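Side-chain contacts in diphosphomevalonate decarboxylase, putative (Trypanosoma brucei, PDB 2HKE), which probably catalyses the ATP-dependent decarboxylation of (R)-5-diphosphomevalonate to isopentenyl diphosphate, a precursor of isoprenoids and sterols: residues T239-A244 and G284-A289; P181-M186 and R235-F240. The protein carries 1 engineered substitution. All blocks are in the same frame, centred on the assembly; numbering follows the deposited sequence.

Interaction 1 of 2, residues T239-A244 and G284-A289; sequences TFAEIA and GRTALA
Ala-241 meets Thr-286 and Ala-289 methyl to methyl, and these apolar touches carry most of the contact between helix 237-256 and the chain entering strand 288-291. The CB of Ala-241 points toward that chain. It lies 3.4 Å from CG2 of Thr-286, tighter than usual for two carbons, and 3.6 Å from CB of Ala-289. With so little side chain in between, the backbones come close: the CA atoms of Ala-241 and Ala-289 are 5.0 Å apart, and CB of Ala-289 also reaches CA of Ala-241 at 3.7 Å.

Thr-286 is the centre of an inverse gamma turn, with its CB directed at the helix. Its chi1 of -55° puts CG2 on the Ala-241 side and leaves OG1 beside the backbone N, turned toward Glu-242. The polar side of the contact is slight. The CB of Glu-242 does not point at the facing segment, but the chain, extended beyond CG, brings OE2 to 3.8 Å from OG1 of Thr-286; no hydrogen bond is made.

Around this, Gly-284 has positive phi and serves as the C' residue of the Schellman motif that ends helix 267-283. Asn-280 of that helix bonds Ala-287 N through OD1 and Leu-288 O through ND2, holding the link that carries Thr-286. Ala-289 itself pairs with Phe-301 of strand 298-303 through backbone hydrogen bonds.

In chemical terms, three small methyl-bearing residues make a close apolar fit of a helix against the start of an edge strand, with the Glu-242 carboxylate and Thr-286 hydroxyl near each other at its more exposed side. With no hydrogen bond between the segments, their proximity rests on methyl contacts and the small size of both alanines.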
# COMPACT_ATOMS: atom_id res chain seq x y z
N THR A 239 -6.99 -19.58 -4.89
CA THR A 239 -8.20 -18.82 -4.60
C THR A 239 -7.84 -17.39 -4.26
O THR A 239 -8.47 -16.42 -4.76
CB THR A 239 -9.03 -19.47 -3.48
OG1 THR A 239 -9.42 -20.78 -3.92
CG2 THR A 239 -10.29 -18.62 -3.18
N PHE A 240 -6.81 -17.24 -3.43
CA PHE A 240 -6.33 -15.90 -3.08
C PHE A 240 -5.94 -15.10 -4.34
O PHE A 240 -6.33 -13.92 -4.55
CB PHE A 240 -5.15 -15.99 -2.11
CG PHE A 240 -4.49 -14.66 -1.86
CD1 PHE A 240 -5.06 -13.73 -1.02
CD2 PHE A 240 -3.30 -14.33 -2.54
CE1 PHE A 240 -4.47 -12.50 -0.84
CE2 PHE A 240 -2.74 -13.05 -2.37
CZ PHE A 240 -3.33 -12.17 -1.50
N ALA A 241 -5.16 -15.76 -5.19
CA ALA A 241 -4.65 -15.17 -6.42
C ALA A 241 -5.77 -14.74 -7.37
O ALA A 241 -5.74 -13.66 -7.97
CB ALA A 241 -3.70 -16.15 -7.13
N GLU A 242 -6.75 -15.61 -7.50
CA GLU A 242 -7.93 -15.33 -8.29
C GLU A 242 -8.72 -14.11 -7.83
O GLU A 242 -9.09 -13.26 -8.66
CB GLU A 242 -8.82 -16.62 -8.34
CG GLU A 242 -8.21 -17.73 -9.14
CD GLU A 242 -8.70 -19.14 -8.72
OE1 GLU A 242 -9.71 -19.24 -7.99
OE2 GLU A 242 -8.08 -20.15 -9.18
N ILE A 243 -8.94 -14.00 -6.52
CA ILE A 243 -9.60 -12.81 -5.93
C ILE A 243 -8.78 -11.58 -6.24
O ILE A 243 -9.31 -10.54 -6.63
CB ILE A 243 -9.80 -12.94 -4.38
CG1 ILE A 243 -10.82 -14.02 -4.09
CG2 ILE A 243 -10.11 -11.56 -3.70
CD1 ILE A 243 -12.22 -13.66 -4.61
N ALA A 244 -7.46 -11.66 -6.03
CA ALA A 244 -6.64 -10.46 -6.24
C ALA A 244 -6.73 -9.95 -7.71
O ALA A 244 -6.78 -8.74 -7.98
CB ALA A 244 -5.20 -10.74 -5.84
N GLY A 284 -0.60 -24.46 -16.16
CA GLY A 284 -1.74 -25.26 -15.81
C GLY A 284 -2.31 -24.99 -14.43
O GLY A 284 -3.11 -25.77 -13.92
N ARG A 285 -1.88 -23.90 -13.81
CA ARG A 285 -2.40 -23.51 -12.54
C ARG A 285 -2.11 -22.03 -12.32
O ARG A 285 -1.30 -21.42 -13.01
CB ARG A 285 -1.79 -24.34 -11.39
CG ARG A 285 -0.33 -24.10 -11.19
CD ARG A 285 0.21 -24.97 -10.09
NE ARG A 285 1.65 -24.90 -10.05
CZ ARG A 285 2.37 -24.07 -9.28
NH1 ARG A 285 1.82 -23.23 -8.45
NH2 ARG A 285 3.70 -24.11 -9.38
N THR A 286 -2.81 -21.48 -11.35
CA THR A 286 -2.62 -20.08 -10.95
C THR A 286 -1.40 -20.03 -10.01
O THR A 286 -1.52 -20.20 -8.80
CB THR A 286 -3.85 -19.53 -10.33
OG1 THR A 286 -4.97 -19.69 -11.25
CG2 THR A 286 -3.63 -18.00 -10.02
N ALA A 287 -0.23 -19.85 -10.63
CA ALA A 287 1.02 -19.76 -9.91
C ALA A 287 1.38 -18.33 -9.50
O ALA A 287 2.24 -18.10 -8.62
CB ALA A 287 2.13 -20.40 -10.76
N LEU A 288 0.79 -17.36 -10.18
CA LEU A 288 1.27 -15.96 -10.13
C LEU A 288 0.04 -15.08 -10.21
O LEU A 288 -0.83 -15.35 -11.02
CB LEU A 288 2.26 -15.67 -11.28
CG LEU A 288 2.93 -14.31 -11.36
CD1 LEU A 288 3.78 -14.00 -10.04
CD2 LEU A 288 3.82 -14.18 -12.62
N ALA A 289 -0.04 -14.06 -9.35
CA ALA A 289 -1.13 -13.10 -9.38
C ALA A 289 -0.60 -11.71 -9.54
O ALA A 289 0.50 -11.39 -9.05
CB ALA A 289 -1.96 -13.16 -8.06

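Interaction 2 of 2, residues P181-M186 and R235-F240; sequences PEIQVM and RDFATF
Thr-239 OG1 donates a 2.6 Å hydrogen bond to Asp-236 OD2, arriving 45° above the carboxylate plane. Asp-236 sits at the N-cap of helix 237-256, and its OD1 takes a weak 3.3 Å capping bond from Thr-239 N. The first turn of this helix carries Phe-237 and Phe-240 toward Ile-183.

Across the contact everything is apolar and rests on one methyl. Ile-183 has CG1 anti to its backbone N (chi1 -160°) and an extended chain beyond, which sends CD1 out to the two rings. That methyl comes to the edge of the Phe-237 ring, near its plane, 3.9 Å from CD1. It approaches the Phe-240 ring obliquely, 3.8 Å from CE2. The two phenylalanines share nearly the same first torsion, and their rings reach out from the helix together.

Further aromatic and aliphatic neighbours extend the packing: Phe-240 packs edge-to-face with Phe-16 and with Phe-301 of strand 298-303, while Ile-183 and Phe-237 both touch Leu-303. Thus the first turn of helix 237-256 sits over the start of strand 183-189, beside strand 298-303, with Ile-232 of helix 213-234 against Phe-240.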
# COMPACT_ATOMS: atom_id res chain seq x y z
N PRO A 181 4.25 -17.84 5.62
CA PRO A 181 5.57 -17.32 5.25
C PRO A 181 5.97 -17.60 3.80
O PRO A 181 6.87 -16.97 3.29
CB PRO A 181 6.54 -18.09 6.19
CG PRO A 181 5.78 -19.21 6.76
CD PRO A 181 4.32 -18.87 6.67
N GLU A 182 5.30 -18.56 3.16
CA GLU A 182 5.58 -18.86 1.76
C GLU A 182 5.18 -17.75 0.79
O GLU A 182 5.79 -17.60 -0.27
CB GLU A 182 4.91 -20.13 1.34
CG GLU A 182 5.40 -21.32 2.08
CD GLU A 182 4.64 -21.61 3.40
OE1 GLU A 182 3.82 -20.81 3.94
OE2 GLU A 182 4.90 -22.73 3.90
N ILE A 183 4.17 -17.00 1.14
CA ILE A 183 3.65 -15.99 0.18
C ILE A 183 4.61 -14.81 0.11
O ILE A 183 5.18 -14.30 1.13
CB ILE A 183 2.12 -15.71 0.44
CG1 ILE A 183 1.45 -15.07 -0.82
CG2 ILE A 183 1.97 -14.97 1.68
CD1 ILE A 183 -0.03 -15.12 -0.80
N GLN A 184 4.87 -14.38 -1.12
CA GLN A 184 5.83 -13.32 -1.37
C GLN A 184 5.18 -12.27 -2.21
O GLN A 184 4.25 -12.58 -2.95
CB GLN A 184 7.02 -13.85 -2.18
CG GLN A 184 7.84 -14.96 -1.51
CD GLN A 184 8.46 -14.56 -0.19
OE1 GLN A 184 9.25 -13.65 -0.13
NE2 GLN A 184 8.15 -15.31 0.88
N VAL A 185 5.67 -11.04 -2.10
CA VAL A 185 5.12 -9.92 -2.87
C VAL A 185 6.23 -9.32 -3.73
O VAL A 185 7.37 -9.14 -3.25
CB VAL A 185 4.61 -8.81 -1.95
CG1 VAL A 185 4.02 -7.64 -2.78
CG2 VAL A 185 3.58 -9.36 -0.97
N MET A 186 5.91 -8.99 -4.97
CA MET A 186 6.85 -8.21 -5.77
C MET A 186 6.17 -7.00 -6.32
O MET A 186 4.95 -6.92 -6.32
CB MET A 186 7.49 -9.06 -6.86
CG MET A 186 8.33 -10.25 -6.37
SD MET A 186 9.14 -11.13 -7.72
CE MET A 186 7.81 -12.05 -8.51
N ARG A 235 -4.47 -20.98 3.55
CA ARG A 235 -3.29 -20.85 2.70
C ARG A 235 -3.53 -21.45 1.33
O ARG A 235 -2.71 -22.19 0.81
CB ARG A 235 -2.03 -21.46 3.37
CG ARG A 235 -1.73 -20.93 4.73
CD ARG A 235 -0.83 -21.92 5.51
NE ARG A 235 -0.52 -21.47 6.87
CZ ARG A 235 -1.14 -21.89 7.98
NH1 ARG A 235 -2.13 -22.78 7.91
NH2 ARG A 235 -0.77 -21.42 9.17
N ASP A 236 -4.66 -21.07 0.72
CA ASP A 236 -5.09 -21.52 -0.59
C ASP A 236 -4.66 -20.43 -1.58
O ASP A 236 -5.37 -19.44 -1.77
CB ASP A 236 -6.60 -21.60 -0.55
CG ASP A 236 -7.23 -22.02 -1.88
OD1 ASP A 236 -6.53 -22.19 -2.91
OD2 ASP A 236 -8.48 -22.14 -1.87
N PHE A 237 -3.47 -20.59 -2.15
CA PHE A 237 -2.93 -19.54 -2.98
C PHE A 237 -3.77 -19.29 -4.21
O PHE A 237 -4.00 -18.14 -4.57
CB PHE A 237 -1.50 -19.86 -3.41
CG PHE A 237 -0.93 -18.82 -4.27
CD1 PHE A 237 -0.42 -17.65 -3.70
CD2 PHE A 237 -0.94 -18.94 -5.63
CE1 PHE A 237 0.06 -16.64 -4.51
CE2 PHE A 237 -0.44 -17.92 -6.43
CZ PHE A 237 0.06 -16.75 -5.82
N ALA A 238 -4.18 -20.35 -4.89
CA ALA A 238 -4.95 -20.16 -6.13
C ALA A 238 -6.21 -19.31 -5.94
O ALA A 238 -6.48 -18.42 -6.75
CB ALA A 238 -5.27 -21.53 -6.78
N THR A 239 -6.99 -19.58 -4.89
CA THR A 239 -8.20 -18.82 -4.60
C THR A 239 -7.84 -17.39 -4.26
O THR A 239 -8.47 -16.42 -4.76
CB THR A 239 -9.03 -19.47 -3.48
OG1 THR A 239 -9.42 -20.78 -3.92
CG2 THR A 239 -10.29 -18.62 -3.18
N PHE A 240 -6.81 -17.24 -3.43
CA PHE A 240 -6.33 -15.90 -3.08
C PHE A 240 -5.94 -15.10 -4.34
O PHE A 240 -6.33 -13.92 -4.55
CB PHE A 240 -5.15 -15.99 -2.11
CG PHE A 240 -4.49 -14.66 -1.86
CD1 PHE A 240 -5.06 -13.73 -1.02
CD2 PHE A 240 -3.30 -14.33 -2.54
CE1 PHE A 240 -4.47 -12.50 -0.84
CE2 PHE A 240 -2.74 -13.05 -2.37
CZ PHE A 240 -3.33 -12.17 -1.50

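How the interactions relate
From the N terminus, past the strands and helices up to residue 175, the first of these segments is 181-186, leading into strand 183-189. The chain then runs through helices 199-209 and 213-234 before interaction 2 closes a loop at the start of helix 237-256. Interaction 1 takes up where that one ends: from the same helix the chain passes through helix 267-283 and returns through the loop that leads into strand 288-291. The two loops follow one another, neither enclosing the other, and they share Thr-239 and Phe-240. One helix is thereby tied to two strands of one sheet, which flank strand 298-303. The contacts touch directly, with Phe-237 CE2 packed 3.5 Å from Thr-286 O.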